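PDB 4QE0: hypothetical protein from Bacteroides uniformis, which is of unknown function but belongs to the DUF5043 family and is built around an antiparallel beta sheet with helices alongside. Local coordinates for residues V35-Y45 against V121-E129. Sequence-based numbering, arbitrary orientation.
Sequences VDDGSQFVTLY and VNFNFFTFE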
loop_
_atom_site.group_PDB
_atom_site.type_symbol
_atom_site.label_atom_id
_atom_site.label_comp_id
_atom_site.label_asym_id
_atom_site.label_seq_id
_atom_site.Cartn_x
_atom_site.Cartn_y
_atom_site.Cartn_z
ATOM N N VAL A 35 -4.151 1.870 -27.944
ATOM C CA VAL A 35 -5.355 1.039 -28.072
ATOM C C VAL A 35 -5.369 0.281 -29.406
ATOM O O VAL A 35 -5.224 0.881 -30.457
ATOM C CB VAL A 35 -6.639 1.882 -27.976
ATOM C CG1 VAL A 35 -7.872 0.978 -28.050
ATOM C CG2 VAL A 35 -6.656 2.673 -26.679
ATOM N N ASP A 36 -5.524 -1.032 -29.350
ATOM C CA ASP A 36 -5.690 -1.859 -30.556
ATOM C C ASP A 36 -7.153 -1.816 -30.961
ATOM O O ASP A 36 -8.018 -2.203 -30.186
ATOM C CB ASP A 36 -5.270 -3.295 -30.287
ATOM C CG ASP A 36 -5.505 -4.217 -31.491
ATOM O OD1 ASP A 36 -4.978 -3.927 -32.581
ATOM O OD2 ASP A 36 -6.224 -5.223 -31.360
ATOM N N ASP A 37 -7.440 -1.361 -32.179
ATOM C CA ASP A 37 -8.819 -1.096 -32.544
ATOM C C ASP A 37 -9.698 -2.351 -32.614
ATOM O O ASP A 37 -10.837 -2.328 -32.151
ATOM C CB ASP A 37 -8.887 -0.261 -33.826
ATOM C CG ASP A 37 -8.538 1.231 -33.582
ATOM O OD1 ASP A 37 -8.508 1.701 -32.404
ATOM O OD2 ASP A 37 -8.306 1.934 -34.579
ATOM N N GLY A 38 -9.159 -3.447 -33.128
ATOM C CA GLY A 38 -9.917 -4.695 -33.257
ATOM C C GLY A 38 -10.306 -5.314 -31.919
ATOM O O GLY A 38 -11.472 -5.661 -31.682
ATOM N N SER A 39 -9.332 -5.436 -31.033
ATOM C CA SER A 39 -9.559 -6.096 -29.736
ATOM C C SER A 39 -10.033 -5.140 -28.631
ATOM O O SER A 39 -10.514 -5.596 -27.601
ATOM C CB SER A 39 -8.256 -6.732 -29.282
ATOM O OG SER A 39 -7.301 -5.713 -29.050
ATOM N N GLN A 40 -9.866 -3.841 -28.855
ATOM C CA GLN A 40 -10.120 -2.805 -27.857
ATOM C C GLN A 40 -9.248 -2.980 -26.583
ATOM O O GLN A 40 -9.639 -2.579 -25.495
ATOM C CB GLN A 40 -11.610 -2.746 -27.547
ATOM C CG GLN A 40 -12.418 -2.233 -28.740
ATOM C CD GLN A 40 -12.143 -0.774 -28.995
ATOM O OE1 GLN A 40 -12.417 0.061 -28.143
ATOM N NE2 GLN A 40 -11.602 -0.454 -30.160
ATOM N N PHE A 41 -8.068 -3.562 -26.767
ATOM C CA PHE A 41 -7.095 -3.781 -25.697
ATOM C C PHE A 41 -6.243 -2.533 -25.517
ATOM O O PHE A 41 -5.739 -1.966 -26.495
ATOM C CB PHE A 41 -6.204 -4.957 -26.088
ATOM C CG PHE A 41 -5.317 -5.474 -24.991
ATOM C CD1 PHE A 41 -5.866 -5.942 -23.817
ATOM C CD2 PHE A 41 -3.945 -5.531 -25.157
ATOM C CE1 PHE A 41 -5.068 -6.459 -22.820
ATOM C CE2 PHE A 41 -3.132 -6.048 -24.149
ATOM C CZ PHE A 41 -3.703 -6.513 -22.996
ATOM N N VAL A 42 -6.130 -2.078 -24.274
ATOM C CA VAL A 42 -5.429 -0.860 -23.927
ATOM C C VAL A 42 -4.138 -1.193 -23.214
ATOM O O VAL A 42 -4.129 -2.054 -22.352
ATOM C CB VAL A 42 -6.266 0.017 -22.983
ATOM C CG1 VAL A 42 -5.541 1.314 -22.662
ATOM C CG2 VAL A 42 -7.639 0.288 -23.574
ATOM N N THR A 43 -3.068 -0.493 -23.581
ATOM C CA THR A 43 -1.789 -0.544 -22.867
ATOM C C THR A 43 -1.531 0.900 -22.413
ATOM O O THR A 43 -1.458 1.805 -23.233
ATOM C CB THR A 43 -0.652 -1.075 -23.770
ATOM O OG1 THR A 43 -1.009 -2.368 -24.288
ATOM C CG2 THR A 43 0.660 -1.189 -22.997
ATOM N N LEU A 44 -1.474 1.106 -21.101
ATOM C CA LEU A 44 -1.389 2.425 -20.485
ATOM C C LEU A 44 -0.105 2.514 -19.689
ATOM O O LEU A 44 0.145 1.669 -18.817
ATOM C CB LEU A 44 -2.606 2.630 -19.576
ATOM C CG LEU A 44 -2.715 3.960 -18.827
ATOM C CD1 LEU A 44 -2.900 5.086 -19.843
ATOM C CD2 LEU A 44 -3.858 3.940 -17.819
ATOM N N TYR A 45 0.703 3.534 -19.965
ATOM C CA TYR A 45 2.032 3.637 -19.378
ATOM C C TYR A 45 2.594 5.026 -19.389
ATOM O O TYR A 45 2.309 5.805 -20.286
ATOM C CB TYR A 45 3.018 2.703 -20.083
ATOM C CG TYR A 45 3.151 2.879 -21.575
ATOM C CD1 TYR A 45 2.197 2.360 -22.447
ATOM C CD2 TYR A 45 4.243 3.542 -22.128
ATOM C CE1 TYR A 45 2.324 2.494 -23.825
ATOM C CE2 TYR A 45 4.382 3.657 -23.503
ATOM C CZ TYR A 45 3.415 3.130 -24.344
ATOM O OH TYR A 45 3.495 3.249 -25.710
ATOM N N VAL A 121 6.330 0.444 -14.680
ATOM C CA VAL A 121 5.028 -0.159 -14.433
ATOM C C VAL A 121 4.152 0.170 -15.626
ATOM O O VAL A 121 4.196 1.290 -16.149
ATOM C CB VAL A 121 4.373 0.382 -13.143
ATOM C CG1 VAL A 121 3.016 -0.259 -12.925
ATOM C CG2 VAL A 121 5.267 0.128 -11.928
ATOM N N ASN A 122 3.351 -0.783 -16.062
ATOM C CA ASN A 122 2.328 -0.492 -17.045
ATOM C C ASN A 122 1.073 -1.284 -16.757
ATOM O O ASN A 122 1.089 -2.202 -15.920
ATOM C CB ASN A 122 2.837 -0.665 -18.475
ATOM C CG ASN A 122 3.230 -2.085 -18.807
ATOM O OD1 ASN A 122 2.394 -2.964 -18.842
ATOM N ND2 ASN A 122 4.501 -2.294 -19.116
ATOM N N PHE A 123 -0.013 -0.871 -17.385
ATOM C CA PHE A 123 -1.350 -1.389 -17.112
ATOM C C PHE A 123 -2.006 -1.865 -18.420
ATOM O O PHE A 123 -1.806 -1.262 -19.487
ATOM C CB PHE A 123 -2.200 -0.307 -16.462
ATOM C CG PHE A 123 -1.608 0.263 -15.212
ATOM C CD1 PHE A 123 -1.724 -0.421 -14.013
ATOM C CD2 PHE A 123 -0.872 1.442 -15.231
ATOM C CE1 PHE A 123 -1.141 0.083 -12.855
ATOM C CE2 PHE A 123 -0.297 1.948 -14.066
ATOM C CZ PHE A 123 -0.446 1.268 -12.875
ATOM N N ASN A 124 -2.806 -2.930 -18.332
ATOM C CA ASN A 124 -3.584 -3.402 -19.471
ATOM C C ASN A 124 -5.015 -3.666 -19.036
ATOM O O ASN A 124 -5.267 -4.173 -17.940
ATOM C CB ASN A 124 -3.025 -4.694 -20.089
ATOM C CG ASN A 124 -1.688 -4.506 -20.765
ATOM O OD1 ASN A 124 -0.679 -4.940 -20.251
ATOM N ND2 ASN A 124 -1.677 -3.865 -21.918
ATOM N N PHE A 125 -5.950 -3.293 -19.904
ATOM C CA PHE A 125 -7.358 -3.586 -19.722
ATOM C C PHE A 125 -8.044 -3.329 -21.072
ATOM O O PHE A 125 -7.376 -2.982 -22.038
ATOM C CB PHE A 125 -7.979 -2.683 -18.645
ATOM C CG PHE A 125 -7.634 -1.225 -18.799
ATOM C CD1 PHE A 125 -8.398 -0.391 -19.618
ATOM C CD2 PHE A 125 -6.554 -0.681 -18.104
ATOM C CE1 PHE A 125 -8.068 0.939 -19.765
ATOM C CE2 PHE A 125 -6.238 0.656 -18.222
ATOM C CZ PHE A 125 -6.993 1.468 -19.049
ATOM N N PHE A 126 -9.354 -3.501 -21.136
ATOM C CA PHE A 126 -10.093 -3.282 -22.391
ATOM C C PHE A 126 -10.963 -2.042 -22.273
ATOM O O PHE A 126 -11.399 -1.694 -21.180
ATOM C CB PHE A 126 -10.937 -4.506 -22.711
ATOM C CG PHE A 126 -10.124 -5.732 -23.051
ATOM C CD1 PHE A 126 -9.637 -6.576 -22.059
ATOM C CD2 PHE A 126 -9.866 -6.051 -24.372
ATOM C CE1 PHE A 126 -8.897 -7.702 -22.378
ATOM C CE2 PHE A 126 -9.147 -7.180 -24.702
ATOM C CZ PHE A 126 -8.658 -8.008 -23.711
ATOM N N THR A 127 -11.248 -1.391 -23.401
ATOM C CA THR A 127 -12.005 -0.145 -23.369
ATOM C C THR A 127 -13.443 -0.349 -22.905
ATOM O O THR A 127 -14.087 0.591 -22.429
ATOM C CB THR A 127 -12.104 0.508 -24.742
ATOM O OG1 THR A 127 -12.864 -0.347 -25.595
ATOM C CG2 THR A 127 -10.738 0.765 -25.321
ATOM N N PHE A 128 -13.936 -1.579 -23.012
ATOM C CA PHE A 128 -15.292 -1.904 -22.579
ATOM C C PHE A 128 -15.382 -2.319 -21.114
ATOM O O PHE A 128 -16.466 -2.648 -20.631
ATOM C CB PHE A 128 -15.903 -2.979 -23.471
ATOM C CG PHE A 128 -15.015 -4.188 -23.687
ATOM C CD1 PHE A 128 -14.908 -5.170 -22.731
ATOM C CD2 PHE A 128 -14.329 -4.343 -24.884
ATOM C CE1 PHE A 128 -14.123 -6.287 -22.952
ATOM C CE2 PHE A 128 -13.541 -5.446 -25.105
ATOM C CZ PHE A 128 -13.445 -6.420 -24.145
ATOM N N GLU A 129 -14.261 -2.272 -20.393
ATOM C CA GLU A 129 -14.230 -2.610 -18.982
ATOM C C GLU A 129 -14.230 -1.353 -18.116
ATOM O O GLU A 129 -13.861 -0.288 -18.583
ATOM C CB GLU A 129 -12.973 -3.446 -18.678
ATOM C CG GLU A 129 -12.992 -4.830 -19.316
ATOM C CD GLU A 129 -11.704 -5.618 -19.119
ATOM O OE1 GLU A 129 -10.621 -5.000 -18.877
ATOM O OE2 GLU A 129 -11.780 -6.865 -19.224
#
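Gln40 and Thr127 clasp each other where strand 41-45 begins and strand 118-126 ends. Thr127 OG1 donates to Gln40 OE1 at 2.6 Å, in the carbonyl plane on a lone pair, while its backbone N bonds Gln40 O at 2.9 Å. The glutamine chain, bent at chi2, folds back so that its other amide atom, NE2, donates almost straight to Asp37 O; a primary amide, donor and acceptor at once, suits this bridging place. Replacing Gln40 by alanine is likely to leave Thr127 OG1 without its acceptor and Asp37 O without the amide donor that ties down the turn.

Beyond the clasp the strands pair in antiparallel register, with backbone bonds at Val42-Phe125 and Leu44-Phe123. Val42 O accepts twice: Phe125 N and Asn124 ND2 reach it from opposite faces of its carbonyl plane, the amide at 3.1 Å. Asn124 has CG anti to its carbonyl carbon (chi1 -68°), which directs the side chain toward strand 41-45, and chi2 then turns the amide nearly parallel to the Phe41 ring, the planes 6° apart, with ND2 3.4 Å from Phe41 CE2. On the same sheet face Phe41 CD1 sits 3.5 Å from Phe126 CZ, over one face of that ring, the two planes inclined at 55°.

The other face is apolar. Val42 CB makes a CH-pi contact over the Phe125 ring, 4.2 Å from its centroid, and Leu44 CD2 meets that ring's edge at CE2, 4.1 Å away. The beta-branched valine presents CB and its methyls to the ring, while the longer leucine reaches its rim; Tyr139 of helix 136-143 touches both Leu44 and Phe123. Strands 41-45 and 118-126 are neighbouring inner strands, and their pairing joins the 29-36/41-45 hairpin to the rest of an antiparallel sheet with a helix packed against one face.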